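Local coordinates for Mgp-operon protein 3 (Mycoplasma pneumoniae, PDB 6RJ1) that probably takes part in adhesion of the bacterium to its host's cells, as an extracellular membrane-anchored partner of the adhesin P1, at residues Gln575-Ser587 with Glu596-Leu608. Residues are numbered along the deposited sequence; the frame is centred on the assembly and turned at random.
Sequences QALAWSTTAGLDS and ENTAGLNGPINGL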
loop_
_atom_site.group_PDB
_atom_site.type_symbol
_atom_site.label_atom_id
_atom_site.label_comp_id
_atom_site.label_asym_id
_atom_site.label_seq_id
_atom_site.Cartn_x
_atom_site.Cartn_y
_atom_site.Cartn_z
ATOM N N GLN A 575 -15.633 -12.094 14.733
ATOM C CA GLN A 575 -14.705 -12.478 13.678
ATOM C C GLN A 575 -14.885 -11.675 12.382
ATOM O O GLN A 575 -15.969 -11.147 12.106
ATOM C CB GLN A 575 -14.731 -14.005 13.413
ATOM C CG GLN A 575 -15.677 -14.477 12.311
ATOM C CD GLN A 575 -15.308 -15.830 11.763
ATOM O OE1 GLN A 575 -15.470 -16.865 12.417
ATOM N NE2 GLN A 575 -14.828 -15.860 10.537
ATOM N N ALA A 576 -13.784 -11.581 11.610
ATOM C CA ALA A 576 -13.749 -10.941 10.307
ATOM C C ALA A 576 -14.120 -12.010 9.282
ATOM O O ALA A 576 -13.909 -13.195 9.536
ATOM C CB ALA A 576 -12.363 -10.396 10.020
ATOM N N LEU A 577 -14.708 -11.604 8.155
ATOM C CA LEU A 577 -15.129 -12.536 7.120
ATOM C C LEU A 577 -14.291 -12.346 5.868
ATOM O O LEU A 577 -14.490 -11.396 5.107
ATOM C CB LEU A 577 -16.637 -12.423 6.850
ATOM C CG LEU A 577 -17.538 -12.588 8.071
ATOM C CD1 LEU A 577 -18.835 -11.883 7.877
ATOM C CD2 LEU A 577 -17.757 -14.033 8.397
ATOM N N ALA A 578 -13.299 -13.239 5.704
ATOM C CA ALA A 578 -12.319 -13.239 4.622
ATOM C C ALA A 578 -11.954 -14.668 4.264
ATOM O O ALA A 578 -11.945 -15.535 5.134
ATOM C CB ALA A 578 -11.071 -12.494 5.065
ATOM N N TRP A 579 -11.638 -14.919 2.992
ATOM C CA TRP A 579 -11.272 -16.260 2.542
ATOM C C TRP A 579 -10.312 -16.215 1.358
ATOM O O TRP A 579 -10.256 -15.208 0.638
ATOM C CB TRP A 579 -12.528 -17.080 2.190
ATOM C CG TRP A 579 -13.370 -16.433 1.131
ATOM C CD1 TRP A 579 -13.213 -16.541 -0.220
ATOM C CD2 TRP A 579 -14.439 -15.499 1.342
ATOM N NE1 TRP A 579 -14.111 -15.726 -0.863
ATOM C CE2 TRP A 579 -14.879 -15.075 0.071
ATOM C CE3 TRP A 579 -15.061 -14.967 2.487
ATOM C CZ2 TRP A 579 -15.942 -14.178 -0.089
ATOM C CZ3 TRP A 579 -16.082 -14.044 2.325
ATOM C CH2 TRP A 579 -16.535 -13.684 1.052
ATOM N N SER A 580 -9.582 -17.324 1.146
ATOM C CA SER A 580 -8.636 -17.515 0.050
ATOM C C SER A 580 -9.387 -17.535 -1.293
ATOM O O SER A 580 -10.395 -18.249 -1.431
ATOM C CB SER A 580 -7.884 -18.829 0.244
ATOM O OG SER A 580 -7.157 -19.199 -0.917
ATOM N N THR A 581 -8.899 -16.746 -2.268
ATOM C CA THR A 581 -9.505 -16.659 -3.601
ATOM C C THR A 581 -8.601 -17.235 -4.688
ATOM O O THR A 581 -8.722 -16.853 -5.852
ATOM C CB THR A 581 -9.920 -15.233 -3.919
ATOM O OG1 THR A 581 -8.769 -14.391 -3.891
ATOM C CG2 THR A 581 -11.011 -14.724 -3.007
ATOM N N THR A 582 -7.706 -18.158 -4.312
ATOM C CA THR A 582 -6.775 -18.791 -5.240
ATOM C C THR A 582 -7.532 -19.656 -6.244
ATOM O O THR A 582 -8.421 -20.410 -5.852
ATOM C CB THR A 582 -5.701 -19.559 -4.455
ATOM O OG1 THR A 582 -5.072 -18.644 -3.555
ATOM C CG2 THR A 582 -4.653 -20.206 -5.354
ATOM N N ALA A 583 -7.182 -19.530 -7.534
ATOM C CA ALA A 583 -7.760 -20.291 -8.638
ATOM C C ALA A 583 -7.608 -21.784 -8.369
ATOM O O ALA A 583 -6.567 -22.211 -7.870
ATOM C CB ALA A 583 -7.052 -19.927 -9.934
ATOM N N GLY A 584 -8.648 -22.551 -8.690
ATOM C CA GLY A 584 -8.683 -23.998 -8.494
ATOM C C GLY A 584 -7.590 -24.761 -9.219
ATOM O O GLY A 584 -7.019 -24.260 -10.193
ATOM N N LEU A 585 -7.286 -25.984 -8.742
ATOM C CA LEU A 585 -6.261 -26.848 -9.333
ATOM C C LEU A 585 -6.610 -27.253 -10.767
ATOM O O LEU A 585 -5.722 -27.439 -11.599
ATOM C CB LEU A 585 -6.037 -28.098 -8.469
ATOM C CG LEU A 585 -5.270 -27.895 -7.167
ATOM C CD1 LEU A 585 -5.395 -29.108 -6.272
ATOM C CD2 LEU A 585 -3.805 -27.592 -7.418
ATOM N N ASP A 586 -7.910 -27.346 -11.045
ATOM C CA ASP A 586 -8.518 -27.723 -12.318
ATOM C C ASP A 586 -8.795 -26.525 -13.249
ATOM O O ASP A 586 -9.545 -26.677 -14.217
ATOM C CB ASP A 586 -9.825 -28.491 -12.038
ATOM C CG ASP A 586 -10.887 -27.667 -11.328
ATOM O OD1 ASP A 586 -10.544 -26.959 -10.350
ATOM O OD2 ASP A 586 -12.056 -27.735 -11.740
ATOM N N SER A 587 -8.198 -25.347 -12.974
ATOM C CA SER A 587 -8.394 -24.168 -13.819
ATOM C C SER A 587 -7.855 -24.416 -15.218
ATOM O O SER A 587 -6.872 -25.148 -15.382
ATOM C CB SER A 587 -7.675 -22.958 -13.235
ATOM O OG SER A 587 -8.184 -22.600 -11.966
ATOM N N GLU A 596 -9.881 -15.493 -14.143
ATOM C CA GLU A 596 -11.340 -15.533 -14.203
ATOM C C GLU A 596 -11.911 -16.798 -13.541
ATOM O O GLU A 596 -13.131 -16.956 -13.513
ATOM C CB GLU A 596 -11.862 -15.349 -15.642
ATOM C CG GLU A 596 -11.619 -13.958 -16.213
ATOM C CD GLU A 596 -12.225 -13.669 -17.577
ATOM O OE1 GLU A 596 -12.845 -12.592 -17.727
ATOM O OE2 GLU A 596 -12.072 -14.507 -18.496
ATOM N N ASN A 597 -11.043 -17.686 -12.988
ATOM C CA ASN A 597 -11.474 -18.906 -12.290
ATOM C C ASN A 597 -12.380 -18.557 -11.121
ATOM O O ASN A 597 -12.114 -17.628 -10.372
ATOM C CB ASN A 597 -10.296 -19.760 -11.847
ATOM C CG ASN A 597 -10.710 -21.082 -11.256
ATOM O OD1 ASN A 597 -10.775 -21.240 -10.044
ATOM N ND2 ASN A 597 -10.991 -22.068 -12.094
ATOM N N THR A 598 -13.479 -19.281 -11.008
ATOM C CA THR A 598 -14.569 -19.059 -10.059
ATOM C C THR A 598 -14.219 -19.424 -8.582
ATOM O O THR A 598 -14.918 -18.951 -7.688
ATOM C CB THR A 598 -15.785 -19.778 -10.643
ATOM O OG1 THR A 598 -16.603 -18.795 -11.263
ATOM C CG2 THR A 598 -16.568 -20.629 -9.650
ATOM N N ALA A 599 -13.144 -20.197 -8.323
ATOM C CA ALA A 599 -12.780 -20.603 -6.958
ATOM C C ALA A 599 -12.666 -19.441 -5.971
ATOM O O ALA A 599 -11.772 -18.595 -6.090
ATOM C CB ALA A 599 -11.510 -21.440 -6.954
ATOM N N GLY A 600 -13.628 -19.392 -5.049
ATOM C CA GLY A 600 -13.707 -18.397 -3.984
ATOM C C GLY A 600 -14.335 -17.071 -4.351
ATOM O O GLY A 600 -14.200 -16.112 -3.593
ATOM N N LEU A 601 -15.040 -17.001 -5.502
ATOM C CA LEU A 601 -15.679 -15.786 -6.003
ATOM C C LEU A 601 -16.650 -15.155 -5.020
ATOM O O LEU A 601 -16.552 -13.952 -4.750
ATOM C CB LEU A 601 -16.353 -16.026 -7.373
ATOM C CG LEU A 601 -17.038 -14.828 -8.066
ATOM C CD1 LEU A 601 -16.066 -13.671 -8.305
ATOM C CD2 LEU A 601 -17.689 -15.251 -9.374
ATOM N N ASN A 602 -17.581 -15.964 -4.489
ATOM C CA ASN A 602 -18.609 -15.481 -3.578
ATOM C C ASN A 602 -18.400 -15.872 -2.112
ATOM O O ASN A 602 -19.000 -15.253 -1.242
ATOM C CB ASN A 602 -19.984 -15.924 -4.068
ATOM C CG ASN A 602 -20.289 -15.518 -5.486
ATOM O OD1 ASN A 602 -20.366 -14.321 -5.830
ATOM N ND2 ASN A 602 -20.478 -16.517 -6.337
ATOM N N GLY A 603 -17.572 -16.881 -1.854
ATOM C CA GLY A 603 -17.321 -17.366 -0.503
ATOM C C GLY A 603 -16.182 -18.355 -0.425
ATOM O O GLY A 603 -15.524 -18.612 -1.437
ATOM N N PRO A 604 -15.924 -18.941 0.766
ATOM C CA PRO A 604 -14.788 -19.878 0.899
ATOM C C PRO A 604 -14.884 -21.170 0.074
ATOM O O PRO A 604 -15.976 -21.584 -0.320
ATOM C CB PRO A 604 -14.732 -20.168 2.406
ATOM C CG PRO A 604 -15.567 -19.137 3.051
ATOM C CD PRO A 604 -16.606 -18.737 2.057
ATOM N N ILE A 605 -13.721 -21.793 -0.203
ATOM C CA ILE A 605 -13.585 -23.045 -0.959
ATOM C C ILE A 605 -12.263 -23.752 -0.631
ATOM O O ILE A 605 -12.236 -24.971 -0.484
ATOM C CB ILE A 605 -13.806 -22.861 -2.506
ATOM C CG1 ILE A 605 -14.062 -24.223 -3.215
ATOM C CG2 ILE A 605 -12.677 -22.052 -3.185
ATOM C CD1 ILE A 605 -14.901 -24.164 -4.450
ATOM N N ASN A 606 -11.176 -22.983 -0.534
ATOM C CA ASN A 606 -9.831 -23.485 -0.289
ATOM C C ASN A 606 -9.580 -23.863 1.159
ATOM O O ASN A 606 -10.138 -23.278 2.088
ATOM C CB ASN A 606 -8.775 -22.494 -0.806
ATOM C CG ASN A 606 -8.851 -22.256 -2.297
ATOM O OD1 ASN A 606 -9.320 -23.092 -3.073
ATOM N ND2 ASN A 606 -8.395 -21.104 -2.736
ATOM N N GLY A 607 -8.729 -24.861 1.307
ATOM C CA GLY A 607 -8.305 -25.445 2.568
ATOM C C GLY A 607 -7.486 -26.680 2.271
ATOM O O GLY A 607 -7.180 -26.937 1.105
ATOM N N LEU A 608 -7.146 -27.463 3.307
ATOM C CA LEU A 608 -6.361 -28.676 3.113
ATOM C C LEU A 608 -7.184 -29.796 2.476
ATOM O O LEU A 608 -8.178 -30.238 3.046
ATOM C CB LEU A 608 -5.686 -29.138 4.420
ATOM C CG LEU A 608 -4.667 -30.288 4.285
ATOM C CD1 LEU A 608 -3.272 -29.767 4.019
ATOM C CD2 LEU A 608 -4.664 -31.152 5.518
HETATM O O HOH W 1 -11.357 -20.119 0.238
HETATM O O HOH W 2 -10.582 -19.910 2.832
#
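An Asx turn at N597 and the type II beta turn from T598 to L601 shape the part of the 596-608 loop that packs against the chain leaving strand 575-577, N597 meeting G584 and G600 meeting W579. In the Asx turn, N597 OD1 accepts from A599 N and, across the contact, from G584 N at 2.8 Å; the two donors come from opposite faces, each far out of the carboxamide plane, so one oxygen ties the two segments together. W579 gives the indole NE1-H to G600 O, 2.8 Å away and near the ring plane. The W579 side chain is turned back over its own backbone (chi1 58°), which sets one indole face over G603 and P604: G603 CA lies 3.7 Å from the five-membered ring centroid, a CH-pi contact. In this MgpC-type adhesin, strand 575-577, paired with 549-563 and 220-222, carries the irregular loop pair out of a mixed sheet. Further along, N606 ND2 spends both hydrogens in its own amide plane, in nearly straight bonds to S580 OG (2.9 Å) and T582 O (3.2 Å). That fixes the amide's rotation, with OD1 accepting from T619 N; S580 OG is also hydrogen-bonded to D671. Water 1 links S580 O to I605 N.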